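Local coordinates for trilobed Protease (Pyrococcus furiosus, PDB 2GOP), which is probably a peptide-cleaving hydrolase, of which this chain forms the beta-propeller domain, a ring of blades left open without a Velcro closure, at residues K82-W88 and K99-N105. Residues are numbered along the deposited sequence.
Sequences KKVSEIW and KILEAKN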
ATOM      1  N   LYS A  82     -28.190   0.042   3.404  1.00 59.87           N
ATOM      2  CA  LYS A  82     -28.055   1.064   2.367  1.00 58.50           C
ATOM      3  C   LYS A  82     -26.695   1.027   1.675  1.00 56.69           C
ATOM      4  O   LYS A  82     -26.528   1.638   0.616  1.00 54.62           O
ATOM      5  CB  LYS A  82     -28.239   2.460   2.968  1.00 59.61           C
ATOM      6  CG  LYS A  82     -29.615   3.082   2.794  1.00 59.84           C
ATOM      7  CD  LYS A  82     -29.592   4.524   3.304  1.00 59.82           C
ATOM      8  CE  LYS A  82     -30.481   5.448   2.492  1.00 60.75           C
ATOM      9  NZ  LYS A  82     -30.193   6.876   2.810  1.00 60.82           N
ATOM     10  N   LYS A  83     -25.731   0.326   2.271  1.00 55.97           N
ATOM     11  CA  LYS A  83     -24.332   0.382   1.840  1.00 56.81           C
ATOM     12  C   LYS A  83     -23.829   1.835   1.823  1.00 55.87           C
ATOM     13  O   LYS A  83     -23.306   2.320   0.820  1.00 56.16           O
ATOM     14  CB  LYS A  83     -24.133  -0.275   0.464  1.00 57.85           C
ATOM     15  CG  LYS A  83     -24.293  -1.783   0.435  1.00 58.92           C
ATOM     16  CD  LYS A  83     -23.816  -2.338  -0.908  1.00 59.07           C
ATOM     17  CE  LYS A  83     -24.022  -3.844  -1.023  1.00 60.29           C
ATOM     18  NZ  LYS A  83     -23.448  -4.399  -2.284  1.00 58.82           N
ATOM     19  N   VAL A  84     -24.020   2.533   2.936  1.00 54.27           N
ATOM     20  CA  VAL A  84     -23.485   3.881   3.098  1.00 53.35           C
ATOM     21  C   VAL A  84     -22.872   4.029   4.473  1.00 51.60           C
ATOM     22  O   VAL A  84     -23.287   3.356   5.418  1.00 52.49           O
ATOM     23  CB  VAL A  84     -24.559   4.973   2.924  1.00 53.78           C
ATOM     24  CG1 VAL A  84     -25.031   5.030   1.478  1.00 55.50           C
ATOM     25  CG2 VAL A  84     -25.717   4.747   3.879  1.00 51.70           C
ATOM     26  N   SER A  85     -21.875   4.904   4.562  1.00 50.09           N
ATOM     27  CA  SER A  85     -21.241   5.251   5.826  1.00 50.12           C
ATOM     28  C   SER A  85     -21.759   6.608   6.228  1.00 48.11           C
ATOM     29  O   SER A  85     -21.815   7.516   5.408  1.00 50.14           O
ATOM     30  CB  SER A  85     -19.722   5.328   5.667  1.00 49.96           C
ATOM     31  OG  SER A  85     -19.258   4.293   4.831  1.00 48.12           O
ATOM     32  N   GLU A  86     -22.114   6.759   7.494  1.00 46.30           N
ATOM     33  CA  GLU A  86     -22.689   8.002   7.954  1.00 46.56           C
ATOM     34  C   GLU A  86     -21.757   8.657   8.940  1.00 43.51           C
ATOM     35  O   GLU A  86     -21.178   7.979   9.786  1.00 42.75           O
ATOM     36  CB  GLU A  86     -24.019   7.744   8.636  1.00 46.75           C
ATOM     37  CG  GLU A  86     -24.983   6.903   7.821  1.00 50.82           C
ATOM     38  CD  GLU A  86     -26.054   6.311   8.689  1.00 51.37           C
ATOM     39  OE1 GLU A  86     -26.311   6.871   9.767  1.00 50.60           O
ATOM     40  OE2 GLU A  86     -26.625   5.276   8.306  1.00 63.08           O
ATOM     41  N   ILE A  87     -21.611   9.970   8.822  1.00 41.71           N
ATOM     42  CA  ILE A  87     -20.921  10.748   9.835  1.00 41.79           C
ATOM     43  C   ILE A  87     -21.959  11.324  10.800  1.00 40.24           C
ATOM     44  O   ILE A  87     -22.988  11.857  10.378  1.00 37.84           O
ATOM     45  CB  ILE A  87     -20.060  11.862   9.224  1.00 40.12           C
ATOM     46  CG1 ILE A  87     -18.996  11.262   8.301  1.00 41.87           C
ATOM     47  CG2 ILE A  87     -19.407  12.702  10.326  1.00 43.09           C
ATOM     48  CD1 ILE A  87     -18.104  10.174   8.932  1.00 37.58           C
ATOM     49  N   TRP A  88     -21.668  11.172  12.092  1.00 38.91           N
ATOM     50  CA  TRP A  88     -22.507  11.623  13.179  1.00 40.77           C
ATOM     51  C   TRP A  88     -21.709  12.555  14.078  1.00 40.75           C
ATOM     52  O   TRP A  88     -20.474  12.509  14.105  1.00 41.25           O
ATOM     53  CB  TRP A  88     -22.956  10.427  14.030  1.00 41.10           C
ATOM     54  CG  TRP A  88     -24.065   9.641  13.448  1.00 40.00           C
ATOM     55  CD1 TRP A  88     -24.041   8.916  12.296  1.00 40.75           C
ATOM     56  CD2 TRP A  88     -25.374   9.478  13.999  1.00 42.02           C
ATOM     57  NE1 TRP A  88     -25.258   8.321  12.090  1.00 41.90           N
ATOM     58  CE2 TRP A  88     -26.096   8.651  13.122  1.00 42.16           C
ATOM     59  CE3 TRP A  88     -26.008   9.957  15.151  1.00 41.14           C
ATOM     60  CZ2 TRP A  88     -27.426   8.299  13.353  1.00 42.71           C
ATOM     61  CZ3 TRP A  88     -27.320   9.608  15.375  1.00 40.55           C
ATOM     62  CH2 TRP A  88     -28.014   8.783  14.487  1.00 39.30           C
ATOM     63  N   LYS A  99     -27.069  12.279  12.809  1.00 43.81           N
ATOM     64  CA  LYS A  99     -26.401  12.060  11.538  1.00 43.16           C
ATOM     65  C   LYS A  99     -26.230  13.419  10.862  1.00 42.87           C
ATOM     66  O   LYS A  99     -27.184  14.193  10.780  1.00 40.85           O
ATOM     67  CB  LYS A  99     -27.275  11.131  10.695  1.00 43.28           C
ATOM     68  CG  LYS A  99     -26.826  10.855   9.279  1.00 45.10           C
ATOM     69  CD  LYS A  99     -27.989  10.211   8.516  1.00 46.62           C
ATOM     70  CE  LYS A  99     -27.617   9.862   7.090  1.00 50.56           C
ATOM     71  NZ  LYS A  99     -28.782   9.287   6.368  1.00 51.90           N
ATOM     72  N   ILE A 100     -25.019  13.724  10.393  1.00 41.61           N
ATOM     73  CA  ILE A 100     -24.780  14.984   9.681  1.00 42.71           C
ATOM     74  C   ILE A 100     -24.438  14.816   8.202  1.00 42.82           C
ATOM     75  O   ILE A 100     -24.516  15.778   7.442  1.00 44.41           O
ATOM     76  CB  ILE A 100     -23.696  15.833  10.363  1.00 43.36           C
ATOM     77  CG1 ILE A 100     -22.315  15.168  10.262  1.00 42.00           C
ATOM     78  CG2 ILE A 100     -24.087  16.099  11.794  1.00 43.42           C
ATOM     79  CD1 ILE A 100     -21.132  16.129  10.493  1.00 42.62           C
ATOM     80  N   LEU A 101     -24.088  13.602   7.790  1.00 44.91           N
ATOM     81  CA  LEU A 101     -23.655  13.355   6.423  1.00 45.96           C
ATOM     82  C   LEU A 101     -23.750  11.882   6.070  1.00 45.63           C
ATOM     83  O   LEU A 101     -23.589  11.018   6.921  1.00 47.08           O
ATOM     84  CB  LEU A 101     -22.203  13.809   6.246  1.00 47.32           C
ATOM     85  CG  LEU A 101     -21.619  13.668   4.838  1.00 47.68           C
ATOM     86  CD1 LEU A 101     -21.919  14.930   4.042  1.00 48.46           C
ATOM     87  CD2 LEU A 101     -20.136  13.379   4.913  1.00 47.05           C
ATOM     88  N   GLU A 102     -23.996  11.625   4.793  1.00 47.56           N
ATOM     89  CA  GLU A 102     -24.022  10.291   4.224  1.00 49.34           C
ATOM     90  C   GLU A 102     -23.029  10.221   3.064  1.00 48.34           C
ATOM     91  O   GLU A 102     -22.966  11.132   2.230  1.00 48.61           O
ATOM     92  CB  GLU A 102     -25.434   9.984   3.718  1.00 51.26           C
ATOM     93  CG  GLU A 102     -25.753   8.512   3.633  1.00 55.94           C
ATOM     94  CD  GLU A 102     -27.220   8.245   3.350  1.00 56.92           C
ATOM     95  OE1 GLU A 102     -28.070   9.059   3.772  1.00 65.52           O
ATOM     96  OE2 GLU A 102     -27.522   7.213   2.711  1.00 62.83           O
ATOM     97  N   ALA A 103     -22.253   9.146   3.014  1.00 46.31           N
ATOM     98  CA  ALA A 103     -21.312   8.931   1.918  1.00 46.41           C
ATOM     99  C   ALA A 103     -21.086   7.446   1.696  1.00 45.22           C
ATOM    100  O   ALA A 103     -21.394   6.632   2.553  1.00 46.17           O
ATOM    101  CB  ALA A 103     -19.992   9.631   2.201  1.00 43.67           C
ATOM    102  N   LYS A 104     -20.533   7.106   0.539  1.00 47.82           N
ATOM    103  CA  LYS A 104     -20.258   5.720   0.188  1.00 49.72           C
ATOM    104  C   LYS A 104     -19.174   5.190   1.116  1.00 49.42           C
ATOM    105  O   LYS A 104     -19.349   4.167   1.771  1.00 50.26           O
ATOM    106  CB  LYS A 104     -19.813   5.634  -1.277  1.00 51.35           C
ATOM    107  CG  LYS A 104     -19.877   4.254  -1.905  1.00 51.52           C
ATOM    108  CD  LYS A 104     -19.394   4.318  -3.362  1.00 55.29           C
ATOM    109  CE  LYS A 104     -19.644   3.017  -4.137  1.00 57.88           C
ATOM    110  NZ  LYS A 104     -21.002   2.940  -4.762  1.00 61.58           N
ATOM    111  N   ASN A 105     -18.063   5.916   1.175  1.00 49.47           N
ATOM    112  CA  ASN A 105     -16.920   5.539   1.988  1.00 47.27           C
ATOM    113  C   ASN A 105     -16.289   6.782   2.631  1.00 45.49           C
ATOM    114  O   ASN A 105     -16.311   7.862   2.052  1.00 44.92           O
ATOM    115  CB  ASN A 105     -15.901   4.816   1.104  1.00 50.41           C
ATOM    116  CG  ASN A 105     -14.797   4.147   1.903  1.00 55.04           C
ATOM    117  OD1 ASN A 105     -13.622   4.498   1.774  1.00 63.24           O
ATOM    118  ND2 ASN A 105     -15.171   3.179   2.736  1.00 62.71           N
TER
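Strands 84-91 and 96-103 form an antiparallel beta hairpin, the outer half of one four-stranded propeller blade. Lys99 is paired with Trp88 as a non-hydrogen-bonded pair. Its CB lies over the face of the Trp88 five-membered ring, 3.9 Å from the centroid, a CH-pi contact. Trp88 in turn donates from NE1 to Glu86 OE1 at 2.9 Å, and Arg77 of strand 72-79 adds a cation-pi contact to the ring. Ile100 and Leu101 both face Ile87, a classic beta bulge. Ile87 O therefore receives Ile100 N at 2.8 Å and, weakly, Leu101 N at 3.3 Å. Leu101 O accepts Ile87 N at 2.9 Å. The Ile87 and Leu101 side chains share a face of the sheet and both touch Ile120 of the next blade. Glu102 lies on the other face with Glu86, Trp88 and Lys99. Its OE1 meets Lys99 NZ at 2.7 Å, and its OE2 meets Lys82 NZ, also at 2.7 Å. Ala103 pairs with Ser85 through two backbone bonds, Ser85 N to Ala103 O at 2.7 Å and Ala103 N to Ser85 O at 2.9 Å. The CA-to-CB bond of Lys104 points away, but its O accepts Ser85 OG at 3.1 Å. At Asn105 the chain passes into strand 105-111, the first of the next blade. The face of Ile87, Leu101, Ala103 and Ser85 is mainly apolar and meets that blade. The opposite face carries the Trp88 ring and a salt-bridge network: one carboxylate serves two lysines, tying loop residue Lys82 to strand 96-103.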